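Local atomic coordinates of 2-oxoglutarate dehydrogenase E3 component (Thermus thermophilus, PDB entry 2YQU), a protein that probably catalyses the NAD+-dependent reoxidation of protein-bound dihydrolipoamide, using one FAD per subunit and a redox-active disulfide. Residues A17-Q22 with A320-V325; E60-L65 with K71-D76; K393-L398 with A447-P452. All coordinates share one frame; numbering follows the deposited sequence.

Interaction 1 (A17-Q22 with A320-V325); sequences AIRAAQ and AVEHMV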
loop_
_atom_site.group_PDB
_atom_site.type_symbol
_atom_site.label_atom_id
_atom_site.label_comp_id
_atom_site.label_asym_id
_atom_site.label_seq_id
_atom_site.Cartn_x
_atom_site.Cartn_y
_atom_site.Cartn_z
ATOM N N ALA A 17 -16.015 -16.465 16.705
ATOM C CA ALA A 17 -17.413 -16.899 16.658
ATOM C C ALA A 17 -17.869 -17.161 15.227
ATOM O O ALA A 17 -18.467 -18.204 14.967
ATOM C CB ALA A 17 -18.329 -15.882 17.354
ATOM N N ILE A 18 -17.535 -16.255 14.295
ATOM C CA ILE A 18 -17.887 -16.421 12.881
ATOM C C ILE A 18 -17.181 -17.649 12.293
ATOM O O ILE A 18 -17.808 -18.458 11.626
ATOM C CB ILE A 18 -17.552 -15.147 12.046
ATOM C CG1 ILE A 18 -18.413 -13.962 12.493
ATOM C CG2 ILE A 18 -17.737 -15.410 10.555
ATOM C CD1 ILE A 18 -17.885 -12.614 12.018
ATOM N N ARG A 19 -15.885 -17.801 12.554
ATOM C CA ARG A 19 -15.165 -18.974 12.072
ATOM C C ARG A 19 -15.739 -20.276 12.627
ATOM O O ARG A 19 -15.870 -21.267 11.890
ATOM C CB ARG A 19 -13.680 -18.882 12.415
ATOM C CG ARG A 19 -12.833 -19.963 11.774
ATOM C CD ARG A 19 -12.809 -19.912 10.247
ATOM N NE ARG A 19 -12.141 -21.091 9.701
ATOM C CZ ARG A 19 -12.544 -21.794 8.648
ATOM N NH1 ARG A 19 -13.653 -21.489 7.985
ATOM N NH2 ARG A 19 -11.825 -22.837 8.255
ATOM N N ALA A 20 -16.072 -20.271 13.913
ATOM C CA ALA A 20 -16.662 -21.431 14.571
ATOM C C ALA A 20 -17.981 -21.824 13.898
ATOM O O ALA A 20 -18.219 -23.008 13.618
ATOM C CB ALA A 20 -16.870 -21.156 16.059
ATOM N N ALA A 21 -18.816 -20.827 13.617
ATOM C CA ALA A 21 -20.058 -21.052 12.881
ATOM C C ALA A 21 -19.778 -21.668 11.513
ATOM O O ALA A 21 -20.464 -22.598 11.102
ATOM C CB ALA A 21 -20.842 -19.757 12.729
ATOM N N GLN A 22 -18.768 -21.155 10.812
ATOM C CA GLN A 22 -18.370 -21.694 9.513
ATOM C C GLN A 22 -17.934 -23.155 9.605
ATOM O O GLN A 22 -18.099 -23.917 8.653
ATOM C CB GLN A 22 -17.243 -20.857 8.899
ATOM C CG GLN A 22 -17.682 -19.478 8.453
ATOM C CD GLN A 22 -16.553 -18.664 7.826
ATOM O OE1 GLN A 22 -15.380 -19.050 7.900
ATOM N NE2 GLN A 22 -16.909 -17.543 7.208
ATOM N N ALA A 320 -7.763 -21.038 17.473
ATOM C CA ALA A 320 -8.365 -21.675 18.640
ATOM C C ALA A 320 -9.556 -22.535 18.239
ATOM O O ALA A 320 -9.646 -23.699 18.630
ATOM C CB ALA A 320 -8.804 -20.629 19.653
ATOM N N VAL A 321 -10.455 -21.970 17.441
ATOM C CA VAL A 321 -11.685 -22.679 17.064
ATOM C C VAL A 321 -11.403 -23.774 16.041
ATOM O O VAL A 321 -12.058 -24.808 16.034
ATOM C CB VAL A 321 -12.821 -21.725 16.593
ATOM C CG1 VAL A 321 -13.166 -20.724 17.694
ATOM C CG2 VAL A 321 -12.481 -21.014 15.299
ATOM N N GLU A 322 -10.414 -23.554 15.185
ATOM C CA GLU A 322 -9.967 -24.599 14.273
ATOM C C GLU A 322 -9.341 -25.774 15.038
ATOM O O GLU A 322 -9.469 -26.918 14.619
ATOM C CB GLU A 322 -9.001 -24.015 13.240
ATOM C CG GLU A 322 -9.732 -23.216 12.174
ATOM C CD GLU A 322 -8.838 -22.705 11.059
ATOM O OE1 GLU A 322 -9.397 -22.171 10.076
ATOM O OE2 GLU A 322 -7.590 -22.824 11.160
ATOM N N HIS A 323 -8.695 -25.497 16.168
ATOM C CA HIS A 323 -8.140 -26.562 17.009
ATOM C C HIS A 323 -9.253 -27.329 17.717
ATOM O O HIS A 323 -9.194 -28.549 17.821
ATOM C CB HIS A 323 -7.174 -26.009 18.049
ATOM C CG HIS A 323 -6.486 -27.069 18.850
ATOM N ND1 HIS A 323 -6.703 -27.243 20.200
ATOM C CD2 HIS A 323 -5.611 -28.034 18.483
ATOM C CE1 HIS A 323 -5.968 -28.252 20.636
ATOM N NE2 HIS A 323 -5.293 -28.746 19.613
ATOM N N MET A 324 -10.258 -26.606 18.193
ATOM C CA MET A 324 -11.424 -27.222 18.827
ATOM C C MET A 324 -12.042 -28.287 17.914
ATOM O O MET A 324 -12.325 -29.397 18.350
ATOM C CB MET A 324 -12.492 -26.166 19.145
ATOM C CG MET A 324 -12.141 -25.229 20.269
ATOM S SD MET A 324 -13.271 -23.845 20.323
ATOM C CE MET A 324 -12.332 -22.674 21.291
ATOM N N VAL A 325 -12.242 -27.941 16.649
ATOM C CA VAL A 325 -12.987 -28.800 15.720
ATOM C C VAL A 325 -12.095 -29.860 15.057
ATOM O O VAL A 325 -12.498 -31.015 14.929
ATOM C CB VAL A 325 -13.711 -27.947 14.654
ATOM C CG1 VAL A 325 -14.391 -28.827 13.587
ATOM C CG2 VAL A 325 -14.730 -27.023 15.319
#

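Interaction 2 (E60-L65 with K71-D76); sequences EAKKGL and KGVELD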
loop_
_atom_site.group_PDB
_atom_site.type_symbol
_atom_site.label_atom_id
_atom_site.label_comp_id
_atom_site.label_asym_id
_atom_site.label_seq_id
_atom_site.Cartn_x
_atom_site.Cartn_y
_atom_site.Cartn_z
ATOM N N GLU A 60 -1.915 18.473 6.234
ATOM C CA GLU A 60 -1.145 18.701 5.004
ATOM C C GLU A 60 -1.642 19.945 4.264
ATOM O O GLU A 60 -0.836 20.707 3.739
ATOM C CB GLU A 60 -1.191 17.489 4.059
ATOM C CG GLU A 60 -0.438 16.252 4.545
ATOM C CD GLU A 60 1.055 16.473 4.729
ATOM O OE1 GLU A 60 1.612 15.961 5.723
ATOM O OE2 GLU A 60 1.675 17.157 3.886
ATOM N N ALA A 61 -2.956 20.143 4.230
ATOM C CA ALA A 61 -3.546 21.319 3.583
ATOM C C ALA A 61 -3.161 22.606 4.330
ATOM O O ALA A 61 -2.954 23.650 3.711
ATOM C CB ALA A 61 -5.058 21.182 3.489
ATOM N N LYS A 62 -3.039 22.519 5.652
ATOM C CA LYS A 62 -2.614 23.662 6.468
ATOM C C LYS A 62 -1.149 24.030 6.220
ATOM O O LYS A 62 -0.799 25.208 6.176
ATOM C CB LYS A 62 -2.833 23.377 7.958
ATOM C CG LYS A 62 -4.280 23.466 8.380
ATOM C CD LYS A 62 -4.474 22.945 9.792
ATOM C CE LYS A 62 -5.865 23.278 10.320
ATOM N NZ LYS A 62 -6.011 24.729 10.621
ATOM N N LYS A 63 -0.297 23.021 6.052
ATOM C CA LYS A 63 1.119 23.255 5.768
ATOM C C LYS A 63 1.323 23.795 4.350
ATOM O O LYS A 63 2.312 24.476 4.079
ATOM C CB LYS A 63 1.936 21.972 5.970
ATOM C CG LYS A 63 2.085 21.567 7.434
ATOM C CD LYS A 63 3.266 20.626 7.652
ATOM C CE LYS A 63 2.970 19.219 7.151
ATOM N NZ LYS A 63 3.959 18.226 7.674
ATOM N N GLY A 64 0.385 23.494 3.453
ATOM C CA GLY A 64 0.486 23.893 2.058
ATOM C C GLY A 64 0.568 22.700 1.130
ATOM O O GLY A 64 1.239 21.708 1.421
ATOM N N LEU A 65 -0.133 22.795 0.007
ATOM C CA LEU A 65 -0.101 21.764 -1.022
ATOM C C LEU A 65 0.772 22.216 -2.178
ATOM O O LEU A 65 0.718 23.383 -2.572
ATOM C CB LEU A 65 -1.510 21.505 -1.532
ATOM C CG LEU A 65 -2.523 21.116 -0.458
ATOM C CD1 LEU A 65 -3.885 20.894 -1.107
ATOM C CD2 LEU A 65 -2.064 19.875 0.321
ATOM N N LYS A 71 -6.380 28.939 0.675
ATOM C CA LYS A 71 -6.717 30.226 1.278
ATOM C C LYS A 71 -7.099 30.103 2.752
ATOM O O LYS A 71 -6.919 31.040 3.532
ATOM C CB LYS A 71 -7.871 30.874 0.497
ATOM C CG LYS A 71 -7.547 31.220 -0.950
ATOM C CD LYS A 71 -6.507 32.326 -1.017
ATOM C CE LYS A 71 -6.311 32.861 -2.420
ATOM N NZ LYS A 71 -5.725 34.234 -2.373
ATOM N N GLY A 72 -7.633 28.948 3.132
ATOM C CA GLY A 72 -8.003 28.721 4.518
ATOM C C GLY A 72 -8.463 27.302 4.791
ATOM O O GLY A 72 -9.180 26.709 3.985
ATOM N N VAL A 73 -8.041 26.763 5.930
ATOM C CA VAL A 73 -8.514 25.465 6.410
ATOM C C VAL A 73 -8.865 25.605 7.887
ATOM O O VAL A 73 -7.991 25.828 8.718
ATOM C CB VAL A 73 -7.453 24.357 6.232
ATOM C CG1 VAL A 73 -8.017 22.996 6.646
ATOM C CG2 VAL A 73 -6.952 24.317 4.803
ATOM N N GLU A 74 -10.150 25.489 8.191
ATOM C CA GLU A 74 -10.667 25.652 9.540
ATOM C C GLU A 74 -11.116 24.295 10.033
ATOM O O GLU A 74 -11.874 23.616 9.362
ATOM C CB GLU A 74 -11.865 26.617 9.543
ATOM C CG GLU A 74 -12.337 27.033 10.936
ATOM C CD GLU A 74 -13.736 27.642 10.976
ATOM O OE1 GLU A 74 -14.255 27.816 12.095
ATOM O OE2 GLU A 74 -14.326 27.950 9.918
ATOM N N LEU A 75 -10.652 23.905 11.213
ATOM C CA LEU A 75 -11.152 22.707 11.865
ATOM C C LEU A 75 -12.644 22.860 12.124
ATOM O O LEU A 75 -13.112 23.919 12.564
ATOM C CB LEU A 75 -10.399 22.456 13.179
ATOM C CG LEU A 75 -11.020 21.432 14.139
ATOM C CD1 LEU A 75 -10.997 20.025 13.545
ATOM C CD2 LEU A 75 -10.302 21.463 15.472
ATOM N N ASP A 76 -13.380 21.797 11.814
ATOM C CA ASP A 76 -14.799 21.673 12.098
ATOM C C ASP A 76 -14.915 20.462 13.018
ATOM O O ASP A 76 -15.162 19.345 12.566
ATOM C CB ASP A 76 -15.570 21.485 10.778
ATOM C CG ASP A 76 -17.073 21.430 10.961
ATOM O OD1 ASP A 76 -17.550 21.256 12.098
ATOM O OD2 ASP A 76 -17.869 21.520 9.999
HETATM O O HOH W 1 -7.950 25.398 12.409
#

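Interaction 3 (K393-L398 with A447-P452); sequences KTDRIL and AAWERP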
loop_
_atom_site.group_PDB
_atom_site.type_symbol
_atom_site.label_atom_id
_atom_site.label_comp_id
_atom_site.label_asym_id
_atom_site.label_seq_id
_atom_site.Cartn_x
_atom_site.Cartn_y
_atom_site.Cartn_z
ATOM N N LYS A 393 23.111 -17.186 6.277
ATOM C CA LYS A 393 23.404 -18.434 5.588
ATOM C C LYS A 393 22.305 -18.849 4.609
ATOM O O LYS A 393 22.610 -19.214 3.477
ATOM C CB LYS A 393 23.648 -19.545 6.605
ATOM C CG LYS A 393 24.144 -20.843 5.988
ATOM C CD LYS A 393 24.512 -21.863 7.065
ATOM C CE LYS A 393 25.248 -23.065 6.481
ATOM N NZ LYS A 393 24.499 -24.327 6.744
ATOM N N THR A 394 21.038 -18.806 5.041
ATOM C CA THR A 394 19.922 -19.327 4.230
ATOM C C THR A 394 19.221 -18.275 3.368
ATOM O O THR A 394 18.424 -18.621 2.497
ATOM C CB THR A 394 18.849 -19.982 5.125
ATOM O OG1 THR A 394 18.269 -18.992 5.990
ATOM C CG2 THR A 394 19.456 -21.022 6.070
ATOM N N ASP A 395 19.508 -17.003 3.631
ATOM C CA ASP A 395 18.827 -15.872 3.001
ATOM C C ASP A 395 17.340 -15.747 3.367
ATOM O O ASP A 395 16.616 -14.949 2.772
ATOM C CB ASP A 395 18.993 -15.916 1.477
ATOM C CG ASP A 395 18.716 -14.577 0.833
ATOM O OD1 ASP A 395 18.015 -14.546 -0.205
ATOM O OD2 ASP A 395 19.153 -13.507 1.314
ATOM N N ARG A 396 16.901 -16.505 4.361
ATOM C CA ARG A 396 15.518 -16.459 4.812
ATOM C C ARG A 396 15.230 -15.078 5.418
ATOM O O ARG A 396 16.004 -14.575 6.228
ATOM C CB ARG A 396 15.277 -17.592 5.822
ATOM C CG ARG A 396 13.951 -17.549 6.563
ATOM C CD ARG A 396 12.797 -18.233 5.855
ATOM N NE ARG A 396 11.674 -18.390 6.775
ATOM C CZ ARG A 396 11.430 -19.472 7.511
ATOM N NH1 ARG A 396 12.222 -20.542 7.455
ATOM N NH2 ARG A 396 10.371 -19.487 8.316
ATOM N N ILE A 397 14.130 -14.451 5.009
ATOM C CA ILE A 397 13.739 -13.175 5.609
ATOM C C ILE A 397 13.392 -13.420 7.078
ATOM O O ILE A 397 12.566 -14.278 7.395
ATOM C CB ILE A 397 12.557 -12.519 4.875
ATOM C CG1 ILE A 397 12.945 -12.165 3.430
ATOM C CG2 ILE A 397 12.104 -11.257 5.622
ATOM C CD1 ILE A 397 11.759 -11.876 2.554
ATOM N N LEU A 398 14.048 -12.671 7.958
ATOM C CA LEU A 398 13.818 -12.776 9.400
ATOM C C LEU A 398 12.945 -11.654 9.940
ATOM O O LEU A 398 12.245 -11.846 10.936
ATOM C CB LEU A 398 15.152 -12.797 10.143
ATOM C CG LEU A 398 16.065 -13.978 9.806
ATOM C CD1 LEU A 398 17.439 -13.760 10.393
ATOM C CD2 LEU A 398 15.461 -15.277 10.299
ATOM N N ALA A 447 19.040 -5.715 -1.518
ATOM C CA ALA A 447 20.198 -5.269 -0.750
ATOM C C ALA A 447 20.557 -6.239 0.371
ATOM O O ALA A 447 21.724 -6.399 0.702
ATOM C CB ALA A 447 19.955 -3.861 -0.181
ATOM N N ALA A 448 19.550 -6.868 0.971
ATOM C CA ALA A 448 19.779 -7.856 2.019
ATOM C C ALA A 448 20.329 -9.136 1.398
ATOM O O ALA A 448 21.237 -9.758 1.945
ATOM C CB ALA A 448 18.474 -8.141 2.785
ATOM N N TRP A 449 19.787 -9.507 0.242
ATOM C CA TRP A 449 20.200 -10.717 -0.463
ATOM C C TRP A 449 21.656 -10.600 -0.896
ATOM O O TRP A 449 22.500 -11.415 -0.529
ATOM C CB TRP A 449 19.317 -10.932 -1.694
ATOM C CG TRP A 449 19.863 -11.929 -2.673
ATOM C CD1 TRP A 449 20.397 -13.146 -2.382
ATOM C CD2 TRP A 449 19.920 -11.800 -4.102
ATOM N NE1 TRP A 449 20.778 -13.787 -3.535
ATOM C CE2 TRP A 449 20.503 -12.983 -4.608
ATOM C CE3 TRP A 449 19.538 -10.806 -5.009
ATOM C CZ2 TRP A 449 20.710 -13.202 -5.979
ATOM C CZ3 TRP A 449 19.750 -11.022 -6.382
ATOM C CH2 TRP A 449 20.329 -12.213 -6.844
ATOM N N GLU A 450 21.924 -9.566 -1.675
ATOM C CA GLU A 450 23.244 -9.336 -2.245
ATOM C C GLU A 450 23.445 -7.828 -2.379
ATOM O O GLU A 450 24.063 -7.191 -1.527
ATOM C CB GLU A 450 23.348 -10.022 -3.605
ATOM C CG GLU A 450 23.674 -11.505 -3.565
ATOM C CD GLU A 450 23.930 -12.096 -4.947
ATOM O OE1 GLU A 450 23.484 -11.512 -5.962
ATOM O OE2 GLU A 450 24.582 -13.160 -5.025
ATOM N N ARG A 451 22.903 -7.262 -3.445
ATOM C CA ARG A 451 22.986 -5.827 -3.685
ATOM C C ARG A 451 21.783 -5.365 -4.498
ATOM O O ARG A 451 21.297 -6.099 -5.363
ATOM C CB ARG A 451 24.276 -5.480 -4.436
ATOM C CG ARG A 451 24.458 -6.252 -5.724
ATOM C CD ARG A 451 25.763 -5.956 -6.458
ATOM N NE ARG A 451 26.906 -6.544 -5.765
ATOM C CZ ARG A 451 27.682 -5.910 -4.885
ATOM N NH1 ARG A 451 27.462 -4.639 -4.564
ATOM N NH2 ARG A 451 28.693 -6.559 -4.316
ATOM N N PRO A 452 21.333 -4.138 -4.250
ATOM C CA PRO A 452 20.214 -3.566 -4.995
ATOM C C PRO A 452 20.683 -3.068 -6.350
ATOM O O PRO A 452 21.889 -3.020 -6.594
ATOM C CB PRO A 452 19.792 -2.382 -4.125
ATOM C CG PRO A 452 21.039 -1.940 -3.475
ATOM C CD PRO A 452 21.878 -3.173 -3.276
#

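Interaction 1 (A17-Q22 with A320-V325)
Arg19 carries most of the contact between residues 17-22 and 320-325, meeting Val321 with its stem and Glu322 with its head. CG lies opposite the backbone N (chi1 -172°), and the chain then bends at chi2. The stem crosses Val321 at a slant, with Arg19 CG 3.7 Å from Val321 CG2. Farther out, the guanidinium reaches Glu322 side-on. Arg19 NE donates to Glu322 OE1 at 3.0 Å, and Arg19 NH2 donates to the same OE1 at 3.1 Å. NE uses the anti lone pair of OE1, while NH2 comes from the same anti side but out of the carboxylate plane. Both bonds go to OE1, and the two planes stand 73° apart, so the groups do not lie flat against each other as in a two-oxygen pair.

Ala20 meets the same valine, its CB 4.1 Å from Val321 CG1. Both residues also touch Leu4 of strand 2-7. Gln22, one turn on from Arg19, takes the other side of the guanidinium: Arg19 NH1 donates to Gln22 OE1 at 3.0 Å. The NE2 of Gln22 bonds to the backbone O of Pro452 of the second subunit.

The two segments belong to helices 11-22 and 310-326, whose local axes come within 9.3 Å and cross at -28°. The glycine-rich turn of the Rossmann fold that binds FAD runs into the start of helix 11-22, and the contact joins the two helices beside its parallel sheet. Replacing Arg19 by a leucine would probably leave the Glu322 carboxylate with little more than a long, weak pairing to Arg326, and Gln22 OE1 without this donor.

Three bonds in or near the guanidinium plane fix the rotation of the head. The ion pair thus ties the helices beside an apolar seam, and through Gln22 it is linked to the subunit interface.

Interaction 2 (E60-L65 with K71-D76)
Lys62 lies across Val73, joining the last turn of helix 45-63 to strand 68-75. From CB the chain sets out with CG opposite its own carbonyl carbon (chi1 -75°), and CG is the first atom to touch, 3.9 Å from Val73 CB and close to CG1 as well. CD carries the extended chain onward. CE comes 3.7 Å from Val73 O. There the chain bends at chi4 (-72°), which turns NZ onto the same carbonyl. Lys62 NZ donates to Val73 O at 3.0 Å, coming in 32° from the carbonyl plane. It also donates to a water at 2.7 Å. That water accepts a weak bond from the backbone N of Leu75, two residues further along the strand.

The end of helix 45-63 here packs on the strand that carries the sheet into the second subunit. Val73 and Glu74 pair in antiparallel fashion with a strand of that other chain, so the sheet runs on across the dimer interface. The chain leaves the helix at Gly64, whose positive phi ends the helical run. It comes back after a short link to lay the strand beside the helix end.

Val73 points its side chain at the helix. Its CG2 touches Ala61 CB at 3.9 Å, on the neighbouring helix position. Its CG1, opposite the backbone N, stays near the Lys62 stem. Ala61 also packs on Leu65 of the second subunit.

Interaction 3 (K393-L398 with A447-P452)
Asp395 and Trp449 both set CG opposite their own backbone N (chi1 -161° and 165°), which brings the carboxylate up to the pyrrole part of the indole. Asp395 has left-handed helical backbone angles, and its CB heads for the helix end. Asp395 OD1 lies 3.5 Å from Trp449 CD1. The other oxygen reaches the backbone instead, with Asp395 OD2 3.5 Å from Trp449 CA. The carboxylate thus spans the start of the tryptophan side chain, one oxygen by the ring and one by the main chain. The carboxylate and ring planes are inclined at 48°, and OD1 approaches the ring obliquely. No hydrogen bond joins the two segments.

Asp395 is the middle residue of an ST turn, in which Thr394 OG1 accepts from the backbone N of Arg396 at 3.3 Å. The turn lies in the link from strand 385-391 to strand 397-404 of the antiparallel sheet in the dimerisation domain. Trp449 is the last helical residue of helix 438-449, and Glu450 breaks from helical angles. From the following residue, Glu450 OE1 lies over one face of the indole, offset toward the rim.

The polar partners of Asp395 come from other parts of the domain. OD2 forms a salt bridge with Lys364, and OD1 accepts from the backbone N of Glu425 at the start of helix 424-429. Lys364 NZ also donates to Trp449 O. The buried carboxylate therefore has a partner at each oxygen. Its contact with the indole is one of van der Waals touch. Lys364 and the Glu425 amide position the carboxylate, and the same lysine ties it to the helix end.

In the fold
Along the chain, interaction 1 spans the longest separation, and interaction 2 falls between its two segments. Interaction 3 comes later, after interaction 1 has closed. Interactions 1 and 2 lie on opposite sides of the chain's centre, with centres about 48 Å apart. The centre of interaction 3 is about 37 Å from that of interaction 1 and about 43 Å from that of interaction 2. None touches another. Interaction 2 and residues 17-22 belong to the same pyridine nucleotide-disulphide oxidoreductase region; interaction 3 lies in the dimerisation domain. All three reach the second subunit. Gln22 of interaction 1 bonds to Pro452, a residue of interaction 3, in the partner chain, so the dimer joins regions remote within one chain.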